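Local coordinates for protein possible thiol-disulfide isomerase (Cytophaga hutchinsonii, PDB 3HCZ) that probably catalyses thiol-disulfide exchange as a thioredoxin-fold domain of the AhpC/TSA family, though its biological function has not been established, at residues T34-W39 / Y116-N121. Numbering follows the deposited sequence.
Sequences TILFFW and YVLDKN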
ATOM      1  N   THR A  34      -2.243   7.125  -3.982  1.00 14.10           N
ATOM      2  CA  THR A  34      -1.427   5.948  -3.678  0.70 14.18           C
ATOM      3  C   THR A  34      -2.095   5.169  -2.559  1.00 15.54           C
ATOM      4  O   THR A  34      -2.386   5.727  -1.486  1.00 15.52           O
ATOM      5  CB  THR A  34       0.026   6.289  -3.228  0.70 14.11           C
ATOM      6  OG1 THR A  34       0.654   7.069  -4.236  0.70 14.87           O
ATOM      7  CG2 THR A  34       0.875   4.969  -2.943  0.70 10.88           C
ATOM      8  N   ILE A  35      -2.340   3.881  -2.806  1.00 14.89           N
ATOM      9  CA  ILE A  35      -2.828   2.982  -1.786  0.50 14.74           C
ATOM     10  C   ILE A  35      -1.588   2.371  -1.110  1.00 15.84           C
ATOM     11  O   ILE A  35      -0.815   1.654  -1.758  1.00 16.84           O
ATOM     12  CB  ILE A  35      -3.729   1.871  -2.399  0.50 13.63           C
ATOM     13  CG1 ILE A  35      -4.782   2.457  -3.358  0.50 12.75           C
ATOM     14  CG2 ILE A  35      -4.377   1.014  -1.297  0.50 14.93           C
ATOM     15  CD1 ILE A  35      -5.620   3.580  -2.761  0.50  9.50           C
ATOM     16  N   LEU A  36      -1.396   2.677   0.157  1.00 14.46           N
ATOM     17  CA  LEU A  36      -0.315   2.125   0.869  1.00 16.10           C
ATOM     18  C   LEU A  36      -0.833   0.822   1.492  1.00 15.92           C
ATOM     19  O   LEU A  36      -1.733   0.848   2.333  1.00 17.04           O
ATOM     20  CB  LEU A  36       0.207   3.151   1.888  1.00 16.99           C
ATOM     21  CG  LEU A  36       1.294   2.694   2.834  1.00 17.71           C
ATOM     22  CD1 LEU A  36       2.519   2.021   2.084  1.00 20.77           C
ATOM     23  CD2 LEU A  36       1.726   3.973   3.585  1.00 17.54           C
ATOM     24  N   PHE A  37      -0.261  -0.313   1.093  1.00 15.16           N
ATOM     25  CA  PHE A  37      -0.808  -1.627   1.537  1.00 15.14           C
ATOM     26  C   PHE A  37       0.232  -2.548   2.171  1.00 14.97           C
ATOM     27  O   PHE A  37       1.077  -3.108   1.477  1.00 14.83           O
ATOM     28  CB  PHE A  37      -1.504  -2.297   0.329  1.00 15.34           C
ATOM     29  CG  PHE A  37      -2.211  -3.557   0.643  1.00 16.63           C
ATOM     30  CD1 PHE A  37      -3.385  -3.558   1.419  1.00 17.10           C
ATOM     31  CD2 PHE A  37      -1.714  -4.773   0.171  1.00 20.15           C
ATOM     32  CE1 PHE A  37      -4.063  -4.783   1.697  1.00 20.00           C
ATOM     33  CE2 PHE A  37      -2.377  -5.981   0.450  1.00 19.49           C
ATOM     34  CZ  PHE A  37      -3.555  -5.975   1.208  1.00 20.04           C
ATOM     35  N   PHE A  38       0.135  -2.757   3.488  1.00 14.36           N
ATOM     36  CA  PHE A  38       1.113  -3.582   4.191  1.00 14.82           C
ATOM     37  C   PHE A  38       0.553  -4.988   4.317  1.00 15.31           C
ATOM     38  O   PHE A  38      -0.590  -5.169   4.766  1.00 14.48           O
ATOM     39  CB  PHE A  38       1.447  -3.029   5.589  1.00 14.01           C
ATOM     40  CG  PHE A  38       2.027  -1.642   5.586  1.00 16.33           C
ATOM     41  CD1 PHE A  38       3.429  -1.446   5.529  1.00 14.47           C
ATOM     42  CD2 PHE A  38       1.183  -0.514   5.691  1.00 18.44           C
ATOM     43  CE1 PHE A  38       3.996  -0.142   5.503  1.00 19.25           C
ATOM     44  CE2 PHE A  38       1.737   0.810   5.695  1.00 20.76           C
ATOM     45  CZ  PHE A  38       3.140   1.000   5.590  1.00 18.22           C
ATOM     46  N   TRP A  39       1.353  -5.980   3.934  1.00 15.21           N
ATOM     47  CA  TRP A  39       0.870  -7.358   3.863  1.00 15.70           C
ATOM     48  C   TRP A  39       2.017  -8.327   4.081  1.00 15.23           C
ATOM     49  O   TRP A  39       3.204  -7.939   4.115  1.00 14.94           O
ATOM     50  CB  TRP A  39       0.158  -7.623   2.516  1.00 15.60           C
ATOM     51  CG  TRP A  39       1.087  -7.703   1.351  1.00 15.61           C
ATOM     52  CD1 TRP A  39       1.739  -6.646   0.708  1.00 15.03           C
ATOM     53  CD2 TRP A  39       1.508  -8.898   0.697  1.00 15.36           C
ATOM     54  NE1 TRP A  39       2.506  -7.144  -0.332  1.00 13.89           N
ATOM     55  CE2 TRP A  39       2.389  -8.519  -0.342  1.00 16.69           C
ATOM     56  CE3 TRP A  39       1.215 -10.263   0.886  1.00 15.16           C
ATOM     57  CZ2 TRP A  39       2.990  -9.463  -1.187  1.00 13.73           C
ATOM     58  CZ3 TRP A  39       1.804 -11.201   0.046  1.00 17.98           C
ATOM     59  CH2 TRP A  39       2.676 -10.793  -0.982  1.00 16.66           C
ATOM     60  N   TYR A 116      -3.744   2.182   3.798  1.00 13.82           N
ATOM     61  CA  TYR A 116      -3.943   3.638   3.877  1.00 14.66           C
ATOM     62  C   TYR A 116      -4.196   4.170   2.495  1.00 14.63           C
ATOM     63  O   TYR A 116      -3.661   3.632   1.538  1.00 16.87           O
ATOM     64  CB  TYR A 116      -2.696   4.341   4.436  1.00 14.92           C
ATOM     65  CG  TYR A 116      -2.423   3.994   5.885  1.00 17.60           C
ATOM     66  CD1 TYR A 116      -2.898   4.816   6.911  1.00 18.80           C
ATOM     67  CD2 TYR A 116      -1.695   2.834   6.235  1.00 19.11           C
ATOM     68  CE1 TYR A 116      -2.628   4.508   8.261  1.00 23.05           C
ATOM     69  CE2 TYR A 116      -1.451   2.507   7.593  1.00 22.23           C
ATOM     70  CZ  TYR A 116      -1.915   3.354   8.591  1.00 24.62           C
ATOM     71  OH  TYR A 116      -1.720   3.089   9.943  1.00 29.89           O
ATOM     72  N   VAL A 117      -4.992   5.230   2.359  1.00 13.37           N
ATOM     73  CA  VAL A 117      -5.127   5.882   1.075  1.00 13.61           C
ATOM     74  C   VAL A 117      -4.429   7.231   1.229  1.00 13.14           C
ATOM     75  O   VAL A 117      -4.671   7.980   2.191  1.00 12.18           O
ATOM     76  CB  VAL A 117      -6.622   6.085   0.663  1.00 13.19           C
ATOM     77  CG1 VAL A 117      -6.729   6.743  -0.712  1.00 14.36           C
ATOM     78  CG2 VAL A 117      -7.360   4.702   0.678  1.00 14.21           C
ATOM     79  N   LEU A 118      -3.559   7.540   0.271  1.00 13.01           N
ATOM     80  CA  LEU A 118      -2.832   8.815   0.287  1.00 13.78           C
ATOM     81  C   LEU A 118      -3.214   9.613  -0.952  1.00 14.30           C
ATOM     82  O   LEU A 118      -3.437   9.030  -2.017  1.00 14.55           O
ATOM     83  CB  LEU A 118      -1.308   8.574   0.201  1.00 13.19           C
ATOM     84  CG  LEU A 118      -0.748   7.502   1.146  1.00 13.72           C
ATOM     85  CD1 LEU A 118       0.765   7.211   0.976  1.00 16.03           C
ATOM     86  CD2 LEU A 118      -1.086   7.839   2.643  1.00 14.48           C
ATOM     87  N   ASP A 119      -3.199  10.930  -0.826  1.00 14.22           N
ATOM     88  CA  ASP A 119      -3.434  11.786  -2.002  1.00 15.45           C
ATOM     89  C   ASP A 119      -2.178  11.952  -2.903  1.00 15.26           C
ATOM     90  O   ASP A 119      -1.143  11.260  -2.710  1.00 15.79           O
ATOM     91  CB  ASP A 119      -4.067  13.144  -1.595  1.00 15.56           C
ATOM     92  CG  ASP A 119      -3.069  14.127  -0.987  1.00 19.09           C
ATOM     93  OD1 ASP A 119      -1.860  13.854  -0.866  1.00 17.55           O
ATOM     94  OD2 ASP A 119      -3.509  15.233  -0.628  1.00 18.95           O
ATOM     95  N   LYS A 120      -2.260  12.852  -3.895  1.00 15.88           N
ATOM     96  CA  LYS A 120      -1.135  13.015  -4.828  1.00 16.79           C
ATOM     97  C   LYS A 120       0.173  13.409  -4.123  1.00 16.98           C
ATOM     98  O   LYS A 120       1.255  13.054  -4.610  1.00 17.86           O
ATOM     99  CB  LYS A 120      -1.425  14.003  -5.957  1.00 16.97           C
ATOM    100  CG  LYS A 120      -1.399  15.431  -5.531  1.00 21.12           C
ATOM    101  CD  LYS A 120      -1.340  16.372  -6.758  1.00 27.69           C
ATOM    102  CE  LYS A 120       0.090  16.841  -6.988  1.00 31.46           C
ATOM    103  NZ  LYS A 120       0.552  16.493  -8.367  1.00 35.59           N
ATOM    104  N   ASN A 121       0.064  14.100  -2.983  1.00 16.62           N
ATOM    105  CA  ASN A 121       1.247  14.537  -2.222  1.00 16.52           C
ATOM    106  C   ASN A 121       1.551  13.665  -0.998  1.00 16.61           C
ATOM    107  O   ASN A 121       2.297  14.085  -0.081  1.00 16.56           O
ATOM    108  CB  ASN A 121       1.069  15.994  -1.833  1.00 17.17           C
ATOM    109  CG  ASN A 121       0.859  16.876  -3.036  1.00 16.77           C
ATOM    110  OD1 ASN A 121       1.636  16.830  -4.016  1.00 19.40           O
ATOM    111  ND2 ASN A 121      -0.220  17.642  -3.011  1.00 17.30           N
TER
HETATM  112  O   HOH W   1       0.283   9.776  -4.595  1.00 18.22           O
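The carbonyl oxygen of Tyr116 accepts the backbone N-H of Leu36 at 2.8 Å (N to O) and also receives a weaker CA-H...O contact from Ile35 CA, 3.5 Å away. It belongs to the antiparallel seam of a thioredoxin fold, where strand 33-39, central in the mixed sheet, meets strand 114-118; on its other edge strand 33-39 pairs in parallel with strand 65-71. Leu36 with Tyr116 and Thr34 with Leu118 are hydrogen-bonded pairs, each closed by two backbone bonds, and Ile35 with Val117 is the non-hydrogen-bonded pair between them. The straightest of the four bonds runs from Tyr116 N to Leu36 O, with an N-H...O angle of 168°.

On the face bearing Ile35 and Val117, the two side chains lie alongside each other, and in the conformer modelled Ile35 CD1 rests against both methyls of Val117, 3.9 Å from CG1. The other face carries Thr34, Leu36, Phe38, Tyr116 and Leu118. There Leu36 CB touches Tyr116 CB at 4.0 Å, while Leu118 CD1 reaches diagonally to Leu36 CB. The Phe38 ring swings back to the partner strand because its CG stands anti to the carbonyl carbon (chi1 -60°); its CE2 edge approaches the CD2-CE2 side of Tyr116, with 4.0 Å between Phe38 CE2 and Tyr116 CD2, and the ring also meets that of Tyr107. Tyr116 OH is tied to Arg128 NE.

In the modelled conformer of Thr34, water 1 lies between its OG1 and Asp119 O, 2.8 Å from each, linking strand 33-39 to the turn that follows strand 114-118. Asp119 forms an Asx turn there, its OD1 accepting from Val123 N and also from Asn121 N, which meets it from above the carboxylate plane at 2.9 Å.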